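Local coordinates for protein NAD-dependent epimerase/dehydratase (Bacteroides thetaiotaomicron, PDB 3DHN) that probably binds NAD(P) through a Rossmann-type domain and may act as an oxidoreductase or epimerase, although its substrate is not established, at residues R174-D180 with E213-Y219; F159-A163 with Y197-M201; I89-L93 with A140-F144; M166-T172 with I192-Y197. Residues are numbered along the deposited sequence.

The four contacts show how a Rossmann-type fold is tied together from its central sheet outward. Interaction 3, first to close along the chain, packs helices 87-101 and 135-149. Of the other three, interaction 4 is nested inside the loop closed by interaction 2, and interaction 1 crosses both. Interactions 1 and 2 have centres 8 Å apart and meet where strands 156-161 and 213-218 run side by side, while interactions 2 and 4 share Tyr197 on helix 194-206. Interactions 1, 2 and 4 thus touch one another and join the C-terminal part of the chain. Interaction 3, its centre 25 Å from that of interaction 4, touches interaction 2 through Leu141 and Phe159.

Interaction 1: residues R174-D180 with E213-Y219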
loop_
_atom_site.group_PDB
_atom_site.type_symbol
_atom_site.label_atom_id
_atom_site.label_comp_id
_atom_site.label_asym_id
_atom_site.label_seq_id
_atom_site.Cartn_x
_atom_site.Cartn_y
_atom_site.Cartn_z
ATOM N N ARG A 174 -9.075 -12.328 10.721
ATOM C CA ARG A 174 -8.119 -13.285 11.265
ATOM C C ARG A 174 -6.983 -13.588 10.292
ATOM O O ARG A 174 -7.217 -14.079 9.190
ATOM C CB ARG A 174 -8.826 -14.590 11.643
ATOM C CG ARG A 174 -9.864 -14.437 12.744
ATOM C CD ARG A 174 -10.377 -15.796 13.216
ATOM N NE ARG A 174 -9.444 -16.433 14.138
ATOM C CZ ARG A 174 -8.751 -17.530 13.866
ATOM N NH1 ARG A 174 -8.885 -18.124 12.693
ATOM N NH2 ARG A 174 -7.926 -18.033 14.771
ATOM N N TYR A 175 -5.753 -13.313 10.724
ATOM C CA TYR A 175 -4.569 -13.538 9.903
ATOM C C TYR A 175 -3.317 -13.331 10.739
ATOM O O TYR A 175 -3.388 -12.844 11.871
ATOM C CB TYR A 175 -4.559 -12.552 8.731
ATOM C CG TYR A 175 -4.872 -11.131 9.149
ATOM C CD1 TYR A 175 -3.923 -10.346 9.806
ATOM C CD2 TYR A 175 -6.140 -10.589 8.938
ATOM C CE1 TYR A 175 -4.232 -9.058 10.246
ATOM C CE2 TYR A 175 -6.459 -9.307 9.373
ATOM C CZ TYR A 175 -5.502 -8.548 10.026
ATOM O OH TYR A 175 -5.819 -7.272 10.449
ATOM N N ARG A 176 -2.177 -13.691 10.165
ATOM C CA ARG A 176 -0.886 -13.532 10.823
ATOM C C ARG A 176 -0.167 -12.289 10.276
ATOM O O ARG A 176 -0.218 -12.007 9.068
ATOM C CB ARG A 176 -0.037 -14.785 10.579
ATOM C CG ARG A 176 1.461 -14.639 10.825
ATOM C CD ARG A 176 1.812 -14.708 12.300
ATOM N NE ARG A 176 3.018 -15.505 12.503
ATOM C CZ ARG A 176 4.246 -15.010 12.582
ATOM N NH1 ARG A 176 4.446 -13.705 12.482
ATOM N NH2 ARG A 176 5.275 -15.826 12.756
ATOM N N LEU A 177 0.467 -11.528 11.169
ATOM C CA LEU A 177 1.227 -10.348 10.768
ATOM C C LEU A 177 2.692 -10.699 10.947
ATOM O O LEU A 177 3.104 -11.204 11.994
ATOM C CB LEU A 177 0.869 -9.116 11.617
ATOM C CG LEU A 177 -0.533 -8.526 11.383
ATOM C CD1 LEU A 177 -0.759 -7.367 12.335
ATOM C CD2 LEU A 177 -0.684 -8.065 9.944
ATOM N N GLY A 178 3.480 -10.452 9.907
ATOM C CA GLY A 178 4.891 -10.770 9.976
ATOM C C GLY A 178 5.750 -9.565 9.684
ATOM O O GLY A 178 5.253 -8.439 9.611
ATOM N N LYS A 179 7.046 -9.809 9.509
ATOM C CA LYS A 179 7.990 -8.743 9.225
ATOM C C LYS A 179 8.540 -8.873 7.803
ATOM O O LYS A 179 7.946 -8.340 6.867
ATOM C CB LYS A 179 9.133 -8.770 10.250
ATOM C CG LYS A 179 9.919 -7.462 10.323
ATOM C CD LYS A 179 11.068 -7.556 11.322
ATOM C CE LYS A 179 11.548 -6.172 11.750
ATOM N NZ LYS A 179 11.964 -5.310 10.602
ATOM N N ASP A 180 9.646 -9.601 7.632
ATOM C CA ASP A 180 10.246 -9.745 6.305
ATOM C C ASP A 180 10.107 -11.100 5.612
ATOM O O ASP A 180 10.435 -11.226 4.430
ATOM C CB ASP A 180 11.724 -9.363 6.360
ATOM C CG ASP A 180 11.940 -7.921 6.766
ATOM O OD1 ASP A 180 11.219 -7.040 6.237
ATOM O OD2 ASP A 180 12.832 -7.665 7.609
ATOM N N GLU A 213 9.646 1.123 8.332
ATOM C CA GLU A 213 9.927 -0.280 8.052
ATOM C C GLU A 213 8.822 -0.970 7.256
ATOM O O GLU A 213 7.747 -0.409 7.012
ATOM C CB GLU A 213 10.151 -1.038 9.365
ATOM C CG GLU A 213 8.909 -1.196 10.234
ATOM C CD GLU A 213 9.251 -1.569 11.674
ATOM O OE1 GLU A 213 10.084 -2.476 11.872
ATOM O OE2 GLU A 213 8.686 -0.958 12.604
ATOM N N ARG A 214 9.096 -2.203 6.859
ATOM C CA ARG A 214 8.135 -2.998 6.109
ATOM C C ARG A 214 7.565 -4.083 7.009
ATOM O O ARG A 214 8.248 -4.556 7.930
ATOM C CB ARG A 214 8.837 -3.651 4.905
ATOM C CG ARG A 214 7.970 -4.606 4.062
ATOM C CD ARG A 214 8.055 -6.053 4.553
ATOM N NE ARG A 214 9.371 -6.648 4.328
ATOM C CZ ARG A 214 9.853 -7.018 3.144
ATOM N NH1 ARG A 214 9.127 -6.869 2.043
ATOM N NH2 ARG A 214 11.081 -7.519 3.057
ATOM N N PHE A 215 6.302 -4.444 6.777
ATOM C CA PHE A 215 5.696 -5.557 7.494
ATOM C C PHE A 215 4.822 -6.296 6.488
ATOM O O PHE A 215 4.595 -5.798 5.373
ATOM C CB PHE A 215 4.935 -5.125 8.775
ATOM C CG PHE A 215 3.605 -4.457 8.545
ATOM C CD1 PHE A 215 3.525 -3.153 8.065
ATOM C CD2 PHE A 215 2.428 -5.110 8.906
ATOM C CE1 PHE A 215 2.289 -2.510 7.954
ATOM C CE2 PHE A 215 1.196 -4.477 8.797
ATOM C CZ PHE A 215 1.128 -3.171 8.322
ATOM N N THR A 216 4.362 -7.494 6.847
ATOM C CA THR A 216 3.583 -8.292 5.920
ATOM C C THR A 216 2.417 -9.034 6.566
ATOM O O THR A 216 2.241 -9.008 7.787
ATOM C CB THR A 216 4.521 -9.285 5.171
ATOM O OG1 THR A 216 3.808 -9.932 4.109
ATOM C CG2 THR A 216 5.071 -10.331 6.142
ATOM N N ILE A 217 1.632 -9.712 5.737
ATOM C CA ILE A 217 0.444 -10.403 6.210
ATOM C C ILE A 217 0.186 -11.679 5.409
ATOM O O ILE A 217 0.692 -11.834 4.291
ATOM C CB ILE A 217 -0.787 -9.451 6.070
ATOM C CG1 ILE A 217 -2.031 -10.066 6.702
ATOM C CG2 ILE A 217 -1.056 -9.158 4.580
ATOM C CD1 ILE A 217 -3.216 -9.101 6.773
ATOM N N GLY A 218 -0.611 -12.579 5.980
ATOM C CA GLY A 218 -0.940 -13.820 5.295
ATOM C C GLY A 218 -1.826 -14.724 6.129
ATOM O O GLY A 218 -1.798 -14.654 7.354
ATOM N N TYR A 219 -2.621 -15.569 5.476
ATOM C CA TYR A 219 -3.488 -16.500 6.195
ATOM C C TYR A 219 -2.685 -17.709 6.683
ATOM O O TYR A 219 -1.677 -18.080 6.079
ATOM C CB TYR A 219 -4.629 -16.997 5.299
ATOM C CG TYR A 219 -5.722 -15.984 5.027
ATOM C CD1 TYR A 219 -6.294 -15.245 6.066
ATOM C CD2 TYR A 219 -6.219 -15.799 3.730
ATOM C CE1 TYR A 219 -7.336 -14.341 5.818
ATOM C CE2 TYR A 219 -7.254 -14.910 3.473
ATOM C CZ TYR A 219 -7.807 -14.182 4.517
ATOM O OH TYR A 219 -8.814 -13.281 4.255
HETATM O O HOH W 1 11.245 -4.940 7.968
HETATM O O HOH W 2 13.188 -3.005 11.102
#
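Strand 176-178 matches strand 213-218 in relief as well as in hydrogen bonding. Tyr175 offers a flat ring and Ile217 a bump: CD1 of Ile217 sits 3.5 Å from the centroid of the Tyr175 ring, over its face, as a CH-pi contact. Beside it Leu177 CD2 rests 4.0 Å from Ile217 CG1 and 4.2 Å from Phe215 CE2, meeting the edge of the Phe215 ring. On the face that carries Arg176 and Thr216, the two glycines Gly178 and Gly218 leave hollows; a CB on Gly178 would crowd CG2 of Thr216. These segments form the antiparallel border of the Rossmann-type sheet, strand 176-178 being outermost and strand 213-218 joining it to strand 156-161. Arg176 and Gly218 form a hydrogen-bonded pair (Arg176 N to Gly218 O 3.0 Å, Gly218 N to Arg176 O 3.2 Å), as do Gly178 and Thr216 (Gly178 N to Thr216 O 2.8 Å, Thr216 N to Gly178 O 3.1 Å), with Leu177 opposite Ile217 between them. Past Gly178, a salt bridge joins Arg214 NE to Asp180 OD1, 2.7 Å. Lys179 NZ lies 3.6 Å from Glu213 OE1, a long salt bridge supplemented by a water bonded to both; Glu213 OE2 accepts from His211 N.

Interaction 2: residues F159-A163 with Y197-M201; sequences FFSPA and YAAAM
Strand 159-161, extended, packs against helix 197-201, their axes 10.6 Å apart at closest approach and 154° between N-to-C directions, so that the two run nearly antiparallel. Phe159 turns its CB away from the helix. Phe160 (chi1 t, chi2 17°), its CA 7.6 Å from Met201 CA, points toward it and lays its ring on that of Tyr197 (chi1 t, chi2 -83°) in an offset stack, centroids 4.4 Å apart and planes at 14°. Phe160 CZ lies 3.8 Å from Ala200 CB, and Phe160 CB 4.0 Å from Met201 CE; this selenomethionine's SE makes an oblique Met-aromatic contact 5.3 Å from the Phe160 ring centroid. Such helix-on-strand packing recurs in the Rossmann-type fold, the helix covering one face of the parallel part of the central sheet. A hydrogen bond runs from Tyr197 OH to Phe160 O, 2.9 Å. Ser161 again directs its CB away, its hydroxyl bonding to Gly112. Pro162 CA lies 7.0 Å from Tyr197 CA, and Pro162 CB packs 3.5 Å from Tyr197 CE2.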
loop_
_atom_site.group_PDB
_atom_site.type_symbol
_atom_site.label_atom_id
_atom_site.label_comp_id
_atom_site.label_asym_id
_atom_site.label_seq_id
_atom_site.Cartn_x
_atom_site.Cartn_y
_atom_site.Cartn_z
ATOM N N PHE A 159 5.969 0.338 4.617
ATOM C CA PHE A 159 5.759 -0.366 3.349
ATOM C C PHE A 159 5.028 -1.659 3.732
ATOM O O PHE A 159 5.589 -2.510 4.428
ATOM C CB PHE A 159 7.129 -0.677 2.721
ATOM C CG PHE A 159 7.072 -1.191 1.310
ATOM C CD1 PHE A 159 6.677 -0.359 0.261
ATOM C CD2 PHE A 159 7.507 -2.485 1.013
ATOM C CE1 PHE A 159 6.726 -0.810 -1.073
ATOM C CE2 PHE A 159 7.560 -2.948 -0.303
ATOM C CZ PHE A 159 7.170 -2.106 -1.355
ATOM N N PHE A 160 3.784 -1.814 3.284
ATOM C CA PHE A 160 2.999 -2.999 3.640
ATOM C C PHE A 160 2.951 -4.049 2.521
ATOM O O PHE A 160 2.182 -3.934 1.565
ATOM C CB PHE A 160 1.584 -2.545 4.046
ATOM C CG PHE A 160 0.738 -3.613 4.713
ATOM C CD1 PHE A 160 1.312 -4.764 5.242
ATOM C CD2 PHE A 160 -0.647 -3.441 4.829
ATOM C CE1 PHE A 160 0.522 -5.737 5.871
ATOM C CE2 PHE A 160 -1.444 -4.401 5.456
ATOM C CZ PHE A 160 -0.859 -5.552 5.980
ATOM N N SER A 161 3.796 -5.068 2.652
ATOM C CA SER A 161 3.877 -6.157 1.670
ATOM C C SER A 161 2.734 -7.155 1.821
ATOM O O SER A 161 2.652 -7.858 2.830
ATOM C CB SER A 161 5.195 -6.937 1.825
ATOM O OG SER A 161 6.336 -6.211 1.398
ATOM N N PRO A 162 1.838 -7.238 0.822
ATOM C CA PRO A 162 0.722 -8.191 0.901
ATOM C C PRO A 162 1.251 -9.604 0.665
ATOM O O PRO A 162 2.429 -9.777 0.361
ATOM C CB PRO A 162 -0.184 -7.756 -0.249
ATOM C CG PRO A 162 0.808 -7.211 -1.261
ATOM C CD PRO A 162 1.734 -6.400 -0.387
ATOM N N ALA A 163 0.385 -10.605 0.793
ATOM C CA ALA A 163 0.768 -11.994 0.540
ATOM C C ALA A 163 0.971 -12.151 -0.972
ATOM O O ALA A 163 0.460 -11.346 -1.750
ATOM C CB ALA A 163 -0.332 -12.948 1.023
ATOM N N TYR A 197 -6.587 -7.262 3.932
ATOM C CA TYR A 197 -5.374 -6.461 3.782
ATOM C C TYR A 197 -5.698 -4.997 4.096
ATOM O O TYR A 197 -4.904 -4.287 4.724
ATOM C CB TYR A 197 -4.815 -6.592 2.356
ATOM C CG TYR A 197 -3.682 -5.637 2.047
ATOM C CD1 TYR A 197 -3.934 -4.317 1.660
ATOM C CD2 TYR A 197 -2.353 -6.049 2.170
ATOM C CE1 TYR A 197 -2.881 -3.429 1.402
ATOM C CE2 TYR A 197 -1.299 -5.180 1.918
ATOM C CZ TYR A 197 -1.565 -3.871 1.529
ATOM O OH TYR A 197 -0.513 -3.019 1.255
ATOM N N ALA A 198 -6.869 -4.541 3.664
ATOM C CA ALA A 198 -7.269 -3.159 3.919
ATOM C C ALA A 198 -7.538 -2.931 5.402
ATOM O O ALA A 198 -7.155 -1.898 5.962
ATOM C CB ALA A 198 -8.511 -2.809 3.105
ATOM N N ALA A 199 -8.207 -3.890 6.036
ATOM C CA ALA A 199 -8.520 -3.770 7.453
ATOM C C ALA A 199 -7.244 -3.612 8.260
ATOM O O ALA A 199 -7.196 -2.829 9.214
ATOM C CB ALA A 199 -9.290 -4.991 7.934
ATOM N N ALA A 200 -6.209 -4.357 7.876
ATOM C CA ALA A 200 -4.928 -4.295 8.572
ATOM C C ALA A 200 -4.236 -2.946 8.353
ATOM O O ALA A 200 -3.669 -2.367 9.288
ATOM C CB ALA A 200 -4.033 -5.429 8.109
HETATM N N MSE A 201 -4.291 -2.443 7.122
HETATM C CA MSE A 201 -3.682 -1.158 6.790
HETATM C C MSE A 201 -4.299 -0.021 7.608
HETATM O O MSE A 201 -3.583 0.846 8.105
HETATM C CB MSE A 201 -3.839 -0.860 5.294
HETATM C CG MSE A 201 -3.247 0.469 4.857
HETATM SE SE MSE A 201 -1.302 0.552 4.972
HETATM C CE MSE A 201 -0.888 0.495 3.070
#

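Interaction 3: residues I89-L93 with A140-F144; sequences IKVYL and ALGEF
Helices 89-93 and 140-144, both in regular alpha conformation and both part of longer helices, pass with axes 10.0 Å apart at closest approach and cross at -44°, pointing broadly the same way. The nearest CA atoms are those of Ile89 and Ala140, 6.2 Å apart, so within these segments the backbones are nearest at their first residues. Aromatic contacts come first. Tyr92 (chi1 m, chi2 -41°) and Phe144 (chi1 t, chi2 66°) both point CB toward the partner helix; Tyr92 CB stands 3.5 Å from the centroid of the Phe144 ring, 8° off its normal, a CH-pi contact. The two rings are inclined at 43° with centroids 5.4 Å apart. Apolar contacts extend this pair. Tyr92 CZ lies 3.9 Å from Leu141 CD1 (chi1 t, chi2 p), Leu93 CG 3.9 Å from Phe144 CE1, and Ile89 CD1 (chi1 m, chi2 -92°) 4.2 Å from Ala140 CB and 4.3 Å from Phe144 CB. Ile89 CD1 also approaches Ala140 O tightly, at 3.0 Å. No hydrogen bond crosses. Tyr92, Leu141 and Phe144 also touch Met109 of strand 106-110: side-by-side helices covering the parallel part of the central sheet, as in the Rossmann-type fold.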
loop_
_atom_site.group_PDB
_atom_site.type_symbol
_atom_site.label_atom_id
_atom_site.label_comp_id
_atom_site.label_asym_id
_atom_site.label_seq_id
_atom_site.Cartn_x
_atom_site.Cartn_y
_atom_site.Cartn_z
ATOM N N ILE A 89 9.602 3.517 -11.226
ATOM C CA ILE A 89 10.429 3.835 -10.064
ATOM C C ILE A 89 10.436 5.348 -9.860
ATOM O O ILE A 89 10.371 5.838 -8.732
ATOM C CB ILE A 89 11.892 3.386 -10.277
ATOM C CG1 ILE A 89 11.966 1.861 -10.416
ATOM C CG2 ILE A 89 12.757 3.865 -9.109
ATOM C CD1 ILE A 89 12.205 1.126 -9.104
ATOM N N LYS A 90 10.517 6.078 -10.971
ATOM C CA LYS A 90 10.555 7.531 -10.943
ATOM C C LYS A 90 9.288 8.116 -10.332
ATOM O O LYS A 90 9.352 9.104 -9.601
ATOM C CB LYS A 90 10.759 8.075 -12.362
ATOM N N VAL A 91 8.145 7.506 -10.627
ATOM C CA VAL A 91 6.873 7.989 -10.093
ATOM C C VAL A 91 6.714 7.672 -8.606
ATOM O O VAL A 91 6.131 8.468 -7.864
ATOM C CB VAL A 91 5.676 7.396 -10.861
ATOM C CG1 VAL A 91 4.383 7.776 -10.171
ATOM C CG2 VAL A 91 5.672 7.916 -12.293
ATOM N N TYR A 92 7.214 6.511 -8.179
ATOM C CA TYR A 92 7.131 6.133 -6.769
ATOM C C TYR A 92 7.861 7.189 -5.943
ATOM O O TYR A 92 7.425 7.551 -4.850
ATOM C CB TYR A 92 7.776 4.761 -6.511
ATOM C CG TYR A 92 6.999 3.564 -7.030
ATOM C CD1 TYR A 92 5.612 3.500 -6.910
ATOM C CD2 TYR A 92 7.664 2.469 -7.599
ATOM C CE1 TYR A 92 4.902 2.384 -7.340
ATOM C CE2 TYR A 92 6.964 1.347 -8.033
ATOM C CZ TYR A 92 5.581 1.311 -7.899
ATOM O OH TYR A 92 4.874 0.211 -8.337
ATOM N N LEU A 93 8.976 7.680 -6.484
ATOM C CA LEU A 93 9.786 8.698 -5.816
ATOM C C LEU A 93 9.085 10.046 -5.725
ATOM O O LEU A 93 9.088 10.683 -4.671
ATOM C CB LEU A 93 11.119 8.894 -6.544
ATOM C CG LEU A 93 12.389 8.356 -5.876
ATOM C CD1 LEU A 93 13.609 8.869 -6.642
ATOM C CD2 LEU A 93 12.460 8.809 -4.423
ATOM N N ALA A 140 10.398 -3.765 -10.026
ATOM C CA ALA A 140 10.456 -2.320 -9.847
ATOM C C ALA A 140 9.947 -1.899 -8.474
ATOM O O ALA A 140 10.515 -1.009 -7.836
ATOM C CB ALA A 140 9.644 -1.628 -10.945
ATOM N N LEU A 141 8.876 -2.539 -8.022
ATOM C CA LEU A 141 8.320 -2.205 -6.719
ATOM C C LEU A 141 9.280 -2.667 -5.627
ATOM O O LEU A 141 9.504 -1.966 -4.639
ATOM C CB LEU A 141 6.957 -2.868 -6.548
ATOM C CG LEU A 141 6.203 -2.573 -5.253
ATOM C CD1 LEU A 141 6.250 -1.087 -4.923
ATOM C CD2 LEU A 141 4.762 -3.044 -5.423
ATOM N N GLY A 142 9.869 -3.840 -5.823
ATOM C CA GLY A 142 10.801 -4.362 -4.839
ATOM C C GLY A 142 12.067 -3.535 -4.773
ATOM O O GLY A 142 12.650 -3.359 -3.700
ATOM N N GLU A 143 12.482 -3.015 -5.925
ATOM C CA GLU A 143 13.694 -2.209 -6.010
ATOM C C GLU A 143 13.513 -0.842 -5.363
ATOM O O GLU A 143 14.455 -0.280 -4.801
ATOM C CB GLU A 143 14.121 -2.040 -7.469
ATOM C CG GLU A 143 15.593 -2.339 -7.696
ATOM C CD GLU A 143 15.885 -3.832 -7.743
ATOM O OE1 GLU A 143 15.899 -4.403 -8.859
ATOM O OE2 GLU A 143 16.087 -4.438 -6.668
ATOM N N PHE A 144 12.306 -0.297 -5.441
ATOM C CA PHE A 144 12.049 0.999 -4.827
ATOM C C PHE A 144 12.253 0.916 -3.317
ATOM O O PHE A 144 12.911 1.764 -2.728
ATOM C CB PHE A 144 10.621 1.466 -5.109
ATOM C CG PHE A 144 10.297 2.787 -4.484
ATOM C CD1 PHE A 144 10.939 3.946 -4.918
ATOM C CD2 PHE A 144 9.390 2.872 -3.436
ATOM C CE1 PHE A 144 10.683 5.171 -4.312
ATOM C CE2 PHE A 144 9.127 4.096 -2.821
ATOM C CZ PHE A 144 9.777 5.245 -3.259
#

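Interaction 4: residues M166-T172 with I192-Y197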
loop_
_atom_site.group_PDB
_atom_site.type_symbol
_atom_site.label_atom_id
_atom_site.label_comp_id
_atom_site.label_asym_id
_atom_site.label_seq_id
_atom_site.Cartn_x
_atom_site.Cartn_y
_atom_site.Cartn_z
HETATM N N MSE A 166 -3.095 -12.103 -3.674
HETATM C CA MSE A 166 -4.154 -11.289 -3.076
HETATM C C MSE A 166 -5.316 -11.047 -4.041
HETATM O O MSE A 166 -5.123 -10.524 -5.139
HETATM C CB MSE A 166 -3.583 -9.945 -2.607
HETATM C CG MSE A 166 -4.641 -8.972 -2.100
HETATM SE SE MSE A 166 -3.904 -7.465 -1.135
HETATM C CE MSE A 166 -2.704 -6.782 -2.501
ATOM N N ARG A 167 -6.522 -11.415 -3.615
ATOM C CA ARG A 167 -7.717 -11.268 -4.445
ATOM C C ARG A 167 -8.916 -10.914 -3.577
ATOM O O ARG A 167 -8.855 -11.002 -2.343
ATOM C CB ARG A 167 -8.032 -12.582 -5.167
ATOM C CG ARG A 167 -6.824 -13.479 -5.388
ATOM C CD ARG A 167 -7.194 -14.957 -5.269
ATOM N NE ARG A 167 -7.227 -15.627 -6.565
ATOM C CZ ARG A 167 -7.423 -16.933 -6.726
ATOM N NH1 ARG A 167 -7.604 -17.713 -5.668
ATOM N NH2 ARG A 167 -7.442 -17.457 -7.946
ATOM N N PRO A 168 -10.030 -10.504 -4.205
ATOM C CA PRO A 168 -11.212 -10.165 -3.413
ATOM C C PRO A 168 -11.641 -11.429 -2.669
ATOM O O PRO A 168 -11.561 -12.530 -3.210
ATOM C CB PRO A 168 -12.226 -9.733 -4.470
ATOM C CG PRO A 168 -11.359 -9.149 -5.553
ATOM C CD PRO A 168 -10.218 -10.141 -5.624
ATOM N N GLY A 169 -12.069 -11.268 -1.424
ATOM C CA GLY A 169 -12.493 -12.407 -0.631
ATOM C C GLY A 169 -13.395 -11.944 0.489
ATOM O O GLY A 169 -14.284 -11.115 0.284
ATOM N N VAL A 170 -13.158 -12.466 1.684
ATOM C CA VAL A 170 -13.951 -12.104 2.849
ATOM C C VAL A 170 -13.098 -11.325 3.840
ATOM O O VAL A 170 -11.883 -11.501 3.890
ATOM C CB VAL A 170 -14.481 -13.369 3.575
ATOM C CG1 VAL A 170 -15.291 -12.976 4.809
ATOM C CG2 VAL A 170 -15.318 -14.211 2.614
ATOM N N ARG A 171 -13.743 -10.454 4.610
ATOM C CA ARG A 171 -13.073 -9.685 5.653
ATOM C C ARG A 171 -13.230 -10.554 6.900
ATOM O O ARG A 171 -14.204 -10.430 7.632
ATOM C CB ARG A 171 -13.768 -8.333 5.869
ATOM C CG ARG A 171 -13.097 -7.444 6.919
ATOM C CD ARG A 171 -13.877 -6.152 7.155
ATOM N NE ARG A 171 -13.183 -5.235 8.061
ATOM C CZ ARG A 171 -12.855 -5.522 9.317
ATOM N NH1 ARG A 171 -13.158 -6.706 9.831
ATOM N NH2 ARG A 171 -12.221 -4.627 10.066
ATOM N N THR A 172 -12.274 -11.446 7.124
ATOM C CA THR A 172 -12.330 -12.358 8.264
ATOM C C THR A 172 -11.851 -11.738 9.569
ATOM O O THR A 172 -12.366 -12.048 10.646
ATOM C CB THR A 172 -11.477 -13.610 8.006
ATOM O OG1 THR A 172 -10.089 -13.271 8.124
ATOM C CG2 THR A 172 -11.731 -14.149 6.605
ATOM N N ILE A 192 -4.000 -13.795 0.920
ATOM C CA ILE A 192 -4.757 -12.900 1.777
ATOM C C ILE A 192 -5.859 -12.250 0.940
ATOM O O ILE A 192 -5.712 -12.080 -0.275
ATOM C CB ILE A 192 -3.854 -11.779 2.369
ATOM C CG1 ILE A 192 -4.593 -11.044 3.493
ATOM C CG2 ILE A 192 -3.431 -10.806 1.274
ATOM C CD1 ILE A 192 -4.858 -11.934 4.719
ATOM N N SER A 193 -6.962 -11.887 1.582
ATOM C CA SER A 193 -8.039 -11.227 0.857
ATOM C C SER A 193 -7.735 -9.737 0.804
ATOM O O SER A 193 -7.032 -9.203 1.668
ATOM C CB SER A 193 -9.387 -11.424 1.552
ATOM O OG SER A 193 -9.475 -10.643 2.730
ATOM N N VAL A 194 -8.264 -9.075 -0.220
ATOM C CA VAL A 194 -8.088 -7.641 -0.388
ATOM C C VAL A 194 -8.746 -6.924 0.789
ATOM O O VAL A 194 -8.220 -5.939 1.301
ATOM C CB VAL A 194 -8.743 -7.154 -1.699
ATOM C CG1 VAL A 194 -8.843 -5.645 -1.699
ATOM C CG2 VAL A 194 -7.920 -7.614 -2.891
ATOM N N GLU A 195 -9.891 -7.434 1.224
ATOM C CA GLU A 195 -10.607 -6.832 2.340
ATOM C C GLU A 195 -9.819 -6.932 3.657
ATOM O O GLU A 195 -9.745 -5.960 4.416
ATOM C CB GLU A 195 -11.984 -7.488 2.496
ATOM C CG GLU A 195 -12.956 -7.231 1.339
ATOM C CD GLU A 195 -12.550 -7.922 0.045
ATOM O OE1 GLU A 195 -11.852 -8.957 0.111
ATOM O OE2 GLU A 195 -12.951 -7.442 -1.040
ATOM N N ASP A 196 -9.225 -8.092 3.930
ATOM C CA ASP A 196 -8.446 -8.235 5.167
ATOM C C ASP A 196 -7.160 -7.419 5.126
ATOM O O ASP A 196 -6.694 -6.931 6.167
ATOM C CB ASP A 196 -8.134 -9.705 5.474
ATOM C CG ASP A 196 -9.206 -10.360 6.338
ATOM O OD1 ASP A 196 -9.767 -9.660 7.214
ATOM O OD2 ASP A 196 -9.482 -11.572 6.159
ATOM N N TYR A 197 -6.587 -7.262 3.932
ATOM C CA TYR A 197 -5.374 -6.461 3.782
ATOM C C TYR A 197 -5.698 -4.997 4.096
ATOM O O TYR A 197 -4.904 -4.287 4.724
ATOM C CB TYR A 197 -4.815 -6.592 2.356
ATOM C CG TYR A 197 -3.682 -5.637 2.047
ATOM C CD1 TYR A 197 -3.934 -4.317 1.660
ATOM C CD2 TYR A 197 -2.353 -6.049 2.170
ATOM C CE1 TYR A 197 -2.881 -3.429 1.402
ATOM C CE2 TYR A 197 -1.299 -5.180 1.918
ATOM C CZ TYR A 197 -1.565 -3.871 1.529
ATOM O OH TYR A 197 -0.513 -3.019 1.255
HETATM O O HOH W 3 -14.856 -9.582 -2.127
#
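At the apolar centre is Met166, a selenomethionine, with CG 3.6 Å from Val194 CG2, CB 4.0 Å from Ile192 CG2, and SE 4.2 Å from the centroid of the Tyr197 ring, an oblique Met-aromatic contact. Around this centre two short parallel strands pair, Met166 with Ile192 and Arg167 with Ser193. Their main link is Val194 N to Arg167 O, 2.9 Å; Arg167 N to Ile192 O, at 3.5 Å, is weak. Ser193 then serves as N-cap of the helix: its OG accepts from Asp196 N at 2.8 Å while donating to Val170 O at 2.8 Å, so the cap also holds the loop. At the polar edge, loop 168-172 bends over the first helical turn, and Gly169 N donates to Glu195 OE1 (2.8 Å). Further along, Asp196 OD2 accepts from both Thr172 N (3.0 Å) and Thr172 OG1 (2.7 Å), and is shared with the hydroxyl of Tyr219. Arg171, whose CB lies 3.9 Å from Glu195 CB, forms a salt bridge with Glu23 of helix 14-25. That helix also touches Met166, Pro168 and Val194, while Ile217 of strand 213-218 meets Ile192 and Tyr197, so the small parallel sheet and the start of helix 194-206 lie between helix 14-25 and the main sheet's strand 213-218.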